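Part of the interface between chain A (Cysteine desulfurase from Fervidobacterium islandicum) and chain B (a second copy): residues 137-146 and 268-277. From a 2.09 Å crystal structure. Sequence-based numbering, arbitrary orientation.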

# COMPACT_ATOMS: atom_id res chain seq x y z
N LEU A 137 -5.15 -16.35 9.22
CA LEU A 137 -6.19 -17.09 9.90
C LEU A 137 -7.55 -16.49 9.53
O LEU A 137 -8.37 -17.17 8.91
CB LEU A 137 -5.95 -17.22 11.41
CG LEU A 137 -6.92 -18.12 12.19
CD1 LEU A 137 -6.26 -18.72 13.41
CD2 LEU A 137 -8.15 -17.37 12.63
N VAL A 138 -7.75 -15.22 9.81
CA VAL A 138 -9.04 -14.61 9.56
C VAL A 138 -9.45 -14.63 8.11
O VAL A 138 -10.62 -14.88 7.86
CB VAL A 138 -9.11 -13.17 10.08
CG1 VAL A 138 -10.52 -12.60 9.91
CG2 VAL A 138 -8.69 -13.18 11.54
N PRO A 139 -8.54 -14.42 7.14
CA PRO A 139 -9.10 -14.50 5.79
C PRO A 139 -9.70 -15.89 5.46
O PRO A 139 -10.75 -15.98 4.86
CB PRO A 139 -7.90 -14.20 4.87
CG PRO A 139 -6.87 -13.55 5.71
CD PRO A 139 -7.12 -14.02 7.13
N TRP A 140 -8.99 -16.95 5.84
CA TRP A 140 -9.45 -18.31 5.61
C TRP A 140 -10.78 -18.58 6.33
O TRP A 140 -11.72 -19.01 5.72
CB TRP A 140 -8.37 -19.31 6.07
CG TRP A 140 -7.02 -19.12 5.43
CD1 TRP A 140 -5.88 -18.69 6.05
CD2 TRP A 140 -6.65 -19.39 4.08
NE1 TRP A 140 -4.85 -18.60 5.15
CE2 TRP A 140 -5.29 -19.09 3.95
CE3 TRP A 140 -7.33 -19.87 2.96
CZ2 TRP A 140 -4.61 -19.21 2.74
CZ3 TRP A 140 -6.65 -20.04 1.80
CH2 TRP A 140 -5.31 -19.71 1.70
N VAL A 141 -10.87 -18.24 7.61
CA VAL A 141 -12.06 -18.55 8.39
C VAL A 141 -13.24 -17.73 7.89
O VAL A 141 -14.31 -18.28 7.61
CB VAL A 141 -11.82 -18.27 9.86
CG1 VAL A 141 -13.11 -18.31 10.65
CG2 VAL A 141 -10.74 -19.21 10.40
N ARG A 142 -13.06 -16.43 7.67
CA ARG A 142 -14.16 -15.64 7.14
C ARG A 142 -14.53 -15.97 5.69
O ARG A 142 -15.73 -16.11 5.35
CB ARG A 142 -13.89 -14.14 7.23
CG ARG A 142 -15.11 -13.28 6.77
CD ARG A 142 -16.34 -13.56 7.65
NE ARG A 142 -17.42 -12.65 7.39
CZ ARG A 142 -18.50 -12.53 8.18
NH1 ARG A 142 -18.71 -13.33 9.23
NH2 ARG A 142 -19.38 -11.58 7.92
N LEU A 143 -13.56 -16.08 4.80
CA LEU A 143 -13.91 -16.37 3.45
C LEU A 143 -14.47 -17.80 3.21
O LEU A 143 -15.20 -18.00 2.20
CB LEU A 143 -12.85 -16.00 2.44
CG LEU A 143 -12.57 -14.49 2.26
CD1 LEU A 143 -11.28 -14.35 1.49
CD2 LEU A 143 -13.69 -13.77 1.57
N SER A 144 -14.22 -18.73 4.14
CA SER A 144 -14.86 -20.09 4.05
C SER A 144 -16.40 -19.94 4.03
O SER A 144 -17.08 -20.68 3.34
CB SER A 144 -14.40 -21.00 5.16
OG SER A 144 -14.94 -20.62 6.43
N LYS A 145 -16.91 -18.90 4.70
CA LYS A 145 -18.34 -18.64 4.71
C LYS A 145 -18.88 -18.13 3.38
O LYS A 145 -20.04 -18.26 3.17
CB LYS A 145 -18.72 -17.67 5.81
CG LYS A 145 -18.06 -17.97 7.15
CD LYS A 145 -18.65 -19.15 7.90
CE LYS A 145 -17.71 -19.65 8.97
NZ LYS A 145 -17.39 -18.73 10.11
N PHE A 146 -18.06 -17.59 2.48
CA PHE A 146 -18.50 -17.10 1.18
C PHE A 146 -18.20 -18.10 0.09
O PHE A 146 -18.93 -18.17 -0.89
CB PHE A 146 -17.85 -15.72 0.79
CG PHE A 146 -18.32 -14.56 1.64
CD1 PHE A 146 -17.76 -14.34 2.87
CD2 PHE A 146 -19.36 -13.76 1.23
CE1 PHE A 146 -18.20 -13.33 3.70
CE2 PHE A 146 -19.82 -12.73 2.06
CZ PHE A 146 -19.24 -12.52 3.29
N LYS B 268 -13.05 -9.84 17.92
CA LYS B 268 -12.82 -11.15 18.54
C LYS B 268 -12.53 -12.14 17.46
O LYS B 268 -13.32 -12.25 16.50
CB LYS B 268 -14.11 -11.65 19.24
CG LYS B 268 -13.96 -11.94 20.70
CD LYS B 268 -13.97 -10.59 21.43
CE LYS B 268 -13.04 -10.53 22.65
NZ LYS B 268 -11.64 -10.08 22.31
N VAL B 269 -11.50 -12.98 17.68
CA VAL B 269 -11.22 -14.07 16.75
C VAL B 269 -11.25 -15.43 17.48
O VAL B 269 -10.58 -15.60 18.44
CB VAL B 269 -9.81 -13.87 16.08
CG1 VAL B 269 -9.51 -15.04 15.19
CG2 VAL B 269 -9.80 -12.56 15.30
N THR B 270 -11.98 -16.42 16.96
CA THR B 270 -11.80 -17.81 17.41
C THR B 270 -11.34 -18.64 16.21
O THR B 270 -11.30 -18.16 15.07
CB THR B 270 -13.12 -18.45 17.92
OG1 THR B 270 -14.00 -18.66 16.82
CG2 THR B 270 -13.77 -17.64 19.01
N PHE B 271 -11.05 -19.92 16.45
CA PHE B 271 -10.74 -20.85 15.35
C PHE B 271 -11.86 -20.97 14.32
O PHE B 271 -11.60 -21.32 13.17
CB PHE B 271 -10.33 -22.23 15.90
CG PHE B 271 -8.99 -22.24 16.61
CD1 PHE B 271 -7.87 -21.77 16.01
CD2 PHE B 271 -8.88 -22.77 17.89
CE1 PHE B 271 -6.66 -21.81 16.65
CE2 PHE B 271 -7.69 -22.82 18.54
CZ PHE B 271 -6.58 -22.35 17.93
N GLU B 272 -13.10 -20.67 14.73
CA GLU B 272 -14.25 -20.85 13.86
C GLU B 272 -14.98 -19.57 13.45
O GLU B 272 -15.76 -19.59 12.48
CB GLU B 272 -15.30 -21.75 14.57
CG GLU B 272 -14.81 -23.13 15.04
CD GLU B 272 -14.16 -23.14 16.42
OE1 GLU B 272 -13.50 -24.15 16.72
OE2 GLU B 272 -14.30 -22.16 17.22
N ASP B 273 -14.83 -18.47 14.19
CA ASP B 273 -15.64 -17.24 13.87
C ASP B 273 -14.85 -15.98 14.15
O ASP B 273 -13.95 -16.01 15.00
CB ASP B 273 -16.89 -17.11 14.79
CG ASP B 273 -17.77 -18.29 14.71
OD1 ASP B 273 -18.16 -18.63 13.58
OD2 ASP B 273 -18.07 -18.89 15.78
N VAL B 274 -15.28 -14.89 13.53
CA VAL B 274 -14.71 -13.58 13.78
C VAL B 274 -15.75 -12.54 13.90
O VAL B 274 -16.77 -12.63 13.25
CB VAL B 274 -13.75 -13.17 12.65
CG1 VAL B 274 -12.67 -14.21 12.60
CG2 VAL B 274 -14.42 -13.09 11.27
N THR B 275 -15.48 -11.52 14.72
CA THR B 275 -16.27 -10.29 14.68
C THR B 275 -15.36 -9.11 14.37
O THR B 275 -14.15 -9.23 14.52
CB THR B 275 -16.93 -10.02 16.01
OG1 THR B 275 -15.90 -9.90 17.00
CG2 THR B 275 -17.86 -11.20 16.34
N PHE B 276 -15.93 -7.97 13.98
CA PHE B 276 -15.11 -6.88 13.41
C PHE B 276 -15.00 -5.70 14.34
O PHE B 276 -15.86 -5.52 15.22
CB PHE B 276 -15.63 -6.46 12.04
CG PHE B 276 -15.76 -7.60 11.07
CD1 PHE B 276 -14.69 -8.43 10.81
CD2 PHE B 276 -16.92 -7.82 10.38
CE1 PHE B 276 -14.83 -9.52 9.95
CE2 PHE B 276 -17.06 -8.89 9.50
CZ PHE B 276 -16.00 -9.72 9.28
N ASN B 277 -13.92 -4.94 14.19
CA ASN B 277 -13.67 -3.77 14.99
C ASN B 277 -14.60 -2.62 14.59
O ASN B 277 -15.33 -2.72 13.65
CB ASN B 277 -12.20 -3.34 14.83
CG ASN B 277 -11.63 -2.69 16.03
OD1 ASN B 277 -12.36 -2.23 16.93
ND2 ASN B 277 -10.29 -2.58 16.06
O HOH W 1 -16.86 -15.75 10.60

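This is a mainly apolar contact in which one side of a helix in chain A packs across a two-stranded turn of chain B, with a lysine supplying the direct polar link at its exposed margin. The axes of helix 138-146 and strand 274-276 lie nearly perpendicular, at 97°, and approach to 9.9 Å; together the stretches bury 474 Å². The contacting helix residues, V138(A), V141(A), R142(A) and K145(A), recur at spacings of three and four, so they share one side, while P139(A), W140(A) and L143(A) touch nothing here.

Branched aliphatic groups fill the buried part. L137(A), at the N-cap position, brings CD2 to 3.7 Å from V269(B) CG1, and its CD1 lies 4.3 Å from F271(B) CD1. V138(A) reaches both strands: its CG2 is 4.0 Å from V269(B) CG2, and its CG1 is 3.8 Å from V274(B) CG1. V141(A) instead meets backbone, with CG1 3.5 Å from E272(B) O; its short side chain suits the close approach there, where V141(A) CA and E272(B) CA are 6.3 Å apart.

The turn is braced internally: T270(B) OG1 accepts hydrogen bonds from E272(B) N at 3.0 Å and D273(B) N at 2.8 Å. E272(B) O remains available to K145(A) NZ, which donates a 3.0 Å hydrogen bond to it. The same NZ forms a longer salt bridge with D273(B) OD1, at 3.6 Å, so one ammonium serves two acceptors. A water adds a bridge, accepting from K145(A) NZ at 3.1 Å and, weakly, from V274(B) N at 3.4 Å and R142(A) NH1 at 3.3 Å.

R142(A) combines apolar and polar roles. Its CD lies 4.1 Å from V274(B) CG2, while F276(B) CZ sits over one guanidinium face, 3.8 Å from R142(A) NE, presenting the ring edge.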